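Long-range contact in acyltransferase (Streptococcus pneumoniae, PDB 5UG1), which is the C-terminal catalytic domain of OatA, which probably transfers acetyl groups onto peptidoglycan: residues N66-V78 / T101-L115. Numbering follows the deposited sequence.
Sequences NPENYKDDWDSIV and TYAIVEKAAAYMREL
Met112 lies over one face of the Trp74 indole: its CG stands 3.6 Å from the centroid of the five-membered ring, 5° off the normal, a CH-pi contact. A bend at the end of the chain carries it on across the bicycle, SD meeting the ring obliquely in a Met-aromatic contact and CE reaching 3.4 Å from Trp74 CZ2. Tyr70 is a knob in the hole formed by Ile104, Lys107, Ala108 and Tyr111; with CG between the backbone N and the carbonyl carbon (chi1 69°), its ring is laid over the backbone of Lys107 and Ala108, and Ala108 CA makes a CH-pi contact 4.0 Å from its centroid.

Among the aliphatic contacts, Pro67 CB touches Ile104 CG2 and Val105 CG2, each at 3.9 Å, while Leu115 CD1 touches both Trp74 CB (3.8 Å) and Val78 CG2.

One polar bond spans the pair: Tyr111 OH donates to Asp75 OD1; the modelled 2.4 Å is shorter than a normal hydrogen bond, so its exact length is doubtful. Asp75 CG lies at the Tyr111 ring edge, in plane.

The helix segments run nearly parallel, 27° apart with axes 10.0 Å from each other. Trp74 and Met112 also touch Leu89 of strand 86-90, as expected for neighbouring helices covering one face of the parallel sheet in an atypical alpha/beta hydrolase fold.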
# COMPACT_ATOMS: atom_id res chain seq x y z
N ASN A 66 -3.51 -13.35 0.70
CA ASN A 66 -4.78 -13.65 1.33
C ASN A 66 -5.92 -12.70 0.91
O ASN A 66 -6.50 -12.08 1.73
CB ASN A 66 -4.57 -13.58 2.86
CG ASN A 66 -4.02 -14.85 3.45
OD1 ASN A 66 -3.47 -15.69 2.76
ND2 ASN A 66 -4.17 -15.00 4.75
N PRO A 67 -6.21 -12.54 -0.37
CA PRO A 67 -7.15 -11.49 -0.78
C PRO A 67 -8.61 -11.82 -0.51
O PRO A 67 -9.45 -10.92 -0.64
CB PRO A 67 -6.89 -11.37 -2.29
CG PRO A 67 -6.58 -12.82 -2.70
CD PRO A 67 -5.81 -13.40 -1.51
N GLU A 68 -8.93 -13.06 -0.12
CA GLU A 68 -10.32 -13.50 -0.14
C GLU A 68 -11.20 -12.64 0.76
O GLU A 68 -12.35 -12.33 0.40
CB GLU A 68 -10.40 -14.97 0.27
CG GLU A 68 -11.80 -15.58 0.13
CD GLU A 68 -12.65 -15.46 1.39
OE1 GLU A 68 -12.09 -15.24 2.50
OE2 GLU A 68 -13.89 -15.60 1.28
N ASN A 69 -10.70 -12.23 1.93
CA ASN A 69 -11.48 -11.47 2.89
C ASN A 69 -11.34 -9.96 2.70
O ASN A 69 -11.43 -9.21 3.68
CB ASN A 69 -11.11 -11.86 4.32
CG ASN A 69 -12.25 -11.63 5.32
OD1 ASN A 69 -13.42 -11.66 4.95
ND2 ASN A 69 -11.90 -11.41 6.58
N TYR A 70 -11.13 -9.48 1.46
CA TYR A 70 -10.77 -8.08 1.27
C TYR A 70 -11.86 -7.13 1.76
O TYR A 70 -11.55 -6.07 2.32
CB TYR A 70 -10.47 -7.79 -0.20
CG TYR A 70 -11.68 -7.87 -1.09
CD1 TYR A 70 -12.07 -9.07 -1.66
CD2 TYR A 70 -12.46 -6.73 -1.35
CE1 TYR A 70 -13.19 -9.16 -2.46
CE2 TYR A 70 -13.58 -6.81 -2.14
CZ TYR A 70 -13.94 -8.02 -2.70
OH TYR A 70 -15.06 -8.13 -3.50
N LYS A 71 -13.14 -7.48 1.55
CA LYS A 71 -14.22 -6.59 1.98
C LYS A 71 -14.10 -6.27 3.47
O LYS A 71 -13.95 -5.11 3.86
CB LYS A 71 -15.58 -7.21 1.66
CG LYS A 71 -16.07 -7.01 0.25
CD LYS A 71 -17.40 -7.78 0.06
CE LYS A 71 -17.93 -7.71 -1.37
NZ LYS A 71 -19.02 -8.70 -1.58
N ASP A 72 -14.14 -7.31 4.32
CA ASP A 72 -14.05 -7.08 5.75
C ASP A 72 -12.70 -6.47 6.13
O ASP A 72 -12.64 -5.58 6.98
CB ASP A 72 -14.27 -8.38 6.52
CG ASP A 72 -15.73 -8.83 6.50
OD1 ASP A 72 -16.59 -8.05 6.03
OD2 ASP A 72 -16.02 -9.95 6.95
N ASP A 73 -11.62 -6.92 5.51
CA ASP A 73 -10.29 -6.43 5.90
C ASP A 73 -10.14 -4.94 5.62
O ASP A 73 -9.64 -4.19 6.46
CB ASP A 73 -9.19 -7.23 5.19
CG ASP A 73 -8.77 -8.49 5.97
OD1 ASP A 73 -8.81 -8.46 7.22
OD2 ASP A 73 -8.41 -9.51 5.35
N TRP A 74 -10.58 -4.48 4.44
CA TRP A 74 -10.37 -3.07 4.14
C TRP A 74 -11.39 -2.20 4.84
O TRP A 74 -11.06 -1.08 5.25
CB TRP A 74 -10.40 -2.84 2.63
CG TRP A 74 -9.18 -3.36 1.98
CD1 TRP A 74 -9.08 -4.42 1.12
CD2 TRP A 74 -7.83 -2.88 2.18
NE1 TRP A 74 -7.77 -4.61 0.76
CE2 TRP A 74 -6.99 -3.69 1.40
CE3 TRP A 74 -7.28 -1.85 2.94
CZ2 TRP A 74 -5.61 -3.49 1.36
CZ3 TRP A 74 -5.93 -1.65 2.89
CH2 TRP A 74 -5.10 -2.46 2.11
N ASP A 75 -12.63 -2.69 5.00
CA ASP A 75 -13.58 -2.03 5.88
C ASP A 75 -12.98 -1.86 7.28
O ASP A 75 -13.05 -0.78 7.87
CB ASP A 75 -14.87 -2.83 5.98
CG ASP A 75 -15.77 -2.64 4.79
OD1 ASP A 75 -15.48 -1.76 3.94
OD2 ASP A 75 -16.78 -3.37 4.73
N SER A 76 -12.38 -2.92 7.80
CA SER A 76 -11.91 -2.91 9.18
C SER A 76 -10.72 -1.97 9.36
O SER A 76 -10.68 -1.19 10.32
CB SER A 76 -11.53 -4.31 9.63
OG SER A 76 -11.09 -4.28 10.97
N ILE A 77 -9.72 -2.05 8.48
CA ILE A 77 -8.54 -1.23 8.70
C ILE A 77 -8.89 0.24 8.56
O ILE A 77 -8.42 1.09 9.32
CB ILE A 77 -7.39 -1.67 7.77
CG1 ILE A 77 -6.04 -1.22 8.35
CG2 ILE A 77 -7.58 -1.16 6.36
CD1 ILE A 77 -4.87 -1.88 7.68
N VAL A 78 -9.80 0.56 7.63
CA VAL A 78 -10.26 1.93 7.50
C VAL A 78 -11.00 2.36 8.74
O VAL A 78 -10.80 3.46 9.26
CB VAL A 78 -11.12 2.07 6.23
CG1 VAL A 78 -11.91 3.39 6.28
CG2 VAL A 78 -10.24 1.96 4.99
N THR A 101 -7.38 -16.57 -8.08
CA THR A 101 -7.60 -15.40 -7.21
C THR A 101 -7.51 -14.07 -7.95
O THR A 101 -7.64 -13.02 -7.31
CB THR A 101 -6.58 -15.37 -6.07
OG1 THR A 101 -5.26 -15.42 -6.61
CG2 THR A 101 -6.80 -16.53 -5.08
N TYR A 102 -7.26 -14.09 -9.26
CA TYR A 102 -7.09 -12.85 -10.01
C TYR A 102 -8.32 -11.95 -9.85
O TYR A 102 -8.19 -10.75 -9.57
CB TYR A 102 -6.82 -13.15 -11.49
CG TYR A 102 -6.82 -11.90 -12.34
CD1 TYR A 102 -5.75 -11.00 -12.30
CD2 TYR A 102 -7.90 -11.59 -13.15
CE1 TYR A 102 -5.77 -9.84 -13.06
CE2 TYR A 102 -7.92 -10.44 -13.91
CZ TYR A 102 -6.86 -9.57 -13.87
OH TYR A 102 -6.90 -8.44 -14.63
N ALA A 103 -9.51 -12.52 -10.00
CA ALA A 103 -10.73 -11.71 -9.95
C ALA A 103 -10.96 -11.12 -8.57
O ALA A 103 -11.54 -10.04 -8.44
CB ALA A 103 -11.92 -12.55 -10.40
N ILE A 104 -10.49 -11.81 -7.52
CA ILE A 104 -10.59 -11.30 -6.16
C ILE A 104 -9.64 -10.13 -5.95
O ILE A 104 -10.01 -9.10 -5.37
CB ILE A 104 -10.29 -12.43 -5.15
CG1 ILE A 104 -11.19 -13.64 -5.44
CG2 ILE A 104 -10.46 -11.95 -3.71
CD1 ILE A 104 -10.75 -14.86 -4.71
N VAL A 105 -8.38 -10.28 -6.37
CA VAL A 105 -7.44 -9.18 -6.23
C VAL A 105 -7.96 -7.96 -6.96
O VAL A 105 -7.85 -6.83 -6.47
CB VAL A 105 -6.04 -9.58 -6.74
CG1 VAL A 105 -5.12 -8.40 -6.65
CG2 VAL A 105 -5.49 -10.74 -5.92
N GLU A 106 -8.54 -8.17 -8.14
CA GLU A 106 -9.11 -7.07 -8.90
C GLU A 106 -10.25 -6.43 -8.12
O GLU A 106 -10.29 -5.21 -7.95
CB GLU A 106 -9.57 -7.56 -10.27
CG GLU A 106 -8.41 -7.79 -11.25
CD GLU A 106 -7.63 -6.51 -11.50
OE1 GLU A 106 -8.20 -5.57 -12.08
OE2 GLU A 106 -6.45 -6.42 -11.08
N LYS A 107 -11.16 -7.26 -7.59
CA LYS A 107 -12.23 -6.74 -6.75
C LYS A 107 -11.68 -5.98 -5.55
O LYS A 107 -12.21 -4.93 -5.17
CB LYS A 107 -13.15 -7.88 -6.29
CG LYS A 107 -14.15 -8.38 -7.35
CD LYS A 107 -14.84 -9.69 -6.91
CE LYS A 107 -15.79 -10.23 -7.97
NZ LYS A 107 -16.78 -11.19 -7.38
N ALA A 108 -10.59 -6.47 -4.95
CA ALA A 108 -10.02 -5.78 -3.79
C ALA A 108 -9.51 -4.40 -4.17
O ALA A 108 -9.82 -3.40 -3.51
CB ALA A 108 -8.91 -6.62 -3.16
N ALA A 109 -8.73 -4.33 -5.25
CA ALA A 109 -8.28 -3.04 -5.74
C ALA A 109 -9.45 -2.11 -5.98
O ALA A 109 -9.42 -0.94 -5.58
CB ALA A 109 -7.46 -3.23 -7.03
N ALA A 110 -10.52 -2.61 -6.62
CA ALA A 110 -11.67 -1.76 -6.91
C ALA A 110 -12.32 -1.24 -5.63
O ALA A 110 -12.70 -0.07 -5.55
CB ALA A 110 -12.69 -2.53 -7.75
N TYR A 111 -12.48 -2.12 -4.64
CA TYR A 111 -13.10 -1.73 -3.38
C TYR A 111 -12.27 -0.71 -2.62
O TYR A 111 -12.82 0.21 -2.00
CB TYR A 111 -13.33 -2.98 -2.52
CG TYR A 111 -14.22 -2.73 -1.34
CD1 TYR A 111 -15.56 -2.38 -1.52
CD2 TYR A 111 -13.75 -2.86 -0.04
CE1 TYR A 111 -16.38 -2.14 -0.46
CE2 TYR A 111 -14.58 -2.63 1.05
CZ TYR A 111 -15.90 -2.27 0.83
OH TYR A 111 -16.76 -2.04 1.88
N MET A 112 -10.94 -0.86 -2.63
CA MET A 112 -10.05 0.14 -2.03
C MET A 112 -10.19 1.49 -2.72
O MET A 112 -10.18 2.53 -2.06
CB MET A 112 -8.60 -0.33 -2.10
CG MET A 112 -8.31 -1.64 -1.37
SD MET A 112 -6.71 -2.34 -1.81
CE MET A 112 -5.64 -1.10 -1.06
N ARG A 113 -10.32 1.49 -4.05
CA ARG A 113 -10.61 2.74 -4.75
C ARG A 113 -11.90 3.36 -4.24
O ARG A 113 -11.98 4.59 -4.09
CB ARG A 113 -10.68 2.49 -6.26
CG ARG A 113 -9.34 2.10 -6.88
CD ARG A 113 -9.45 1.83 -8.38
NE ARG A 113 -8.23 1.20 -8.87
CZ ARG A 113 -8.15 -0.04 -9.36
NH1 ARG A 113 -9.24 -0.79 -9.50
NH2 ARG A 113 -6.98 -0.51 -9.75
N GLU A 114 -12.92 2.54 -3.95
CA GLU A 114 -14.19 3.10 -3.50
C GLU A 114 -14.05 3.75 -2.14
O GLU A 114 -14.61 4.82 -1.89
CB GLU A 114 -15.28 2.02 -3.45
CG GLU A 114 -15.45 1.30 -4.77
CD GLU A 114 -16.73 0.49 -4.88
OE1 GLU A 114 -17.11 -0.20 -3.91
OE2 GLU A 114 -17.36 0.55 -5.95
N LEU A 115 -13.29 3.11 -1.25
CA LEU A 115 -13.07 3.65 0.08
C LEU A 115 -12.28 4.95 0.01
O LEU A 115 -12.61 5.91 0.72
CB LEU A 115 -12.35 2.61 0.95
CG LEU A 115 -13.16 1.39 1.37
CD1 LEU A 115 -12.32 0.38 2.16
CD2 LEU A 115 -14.36 1.83 2.17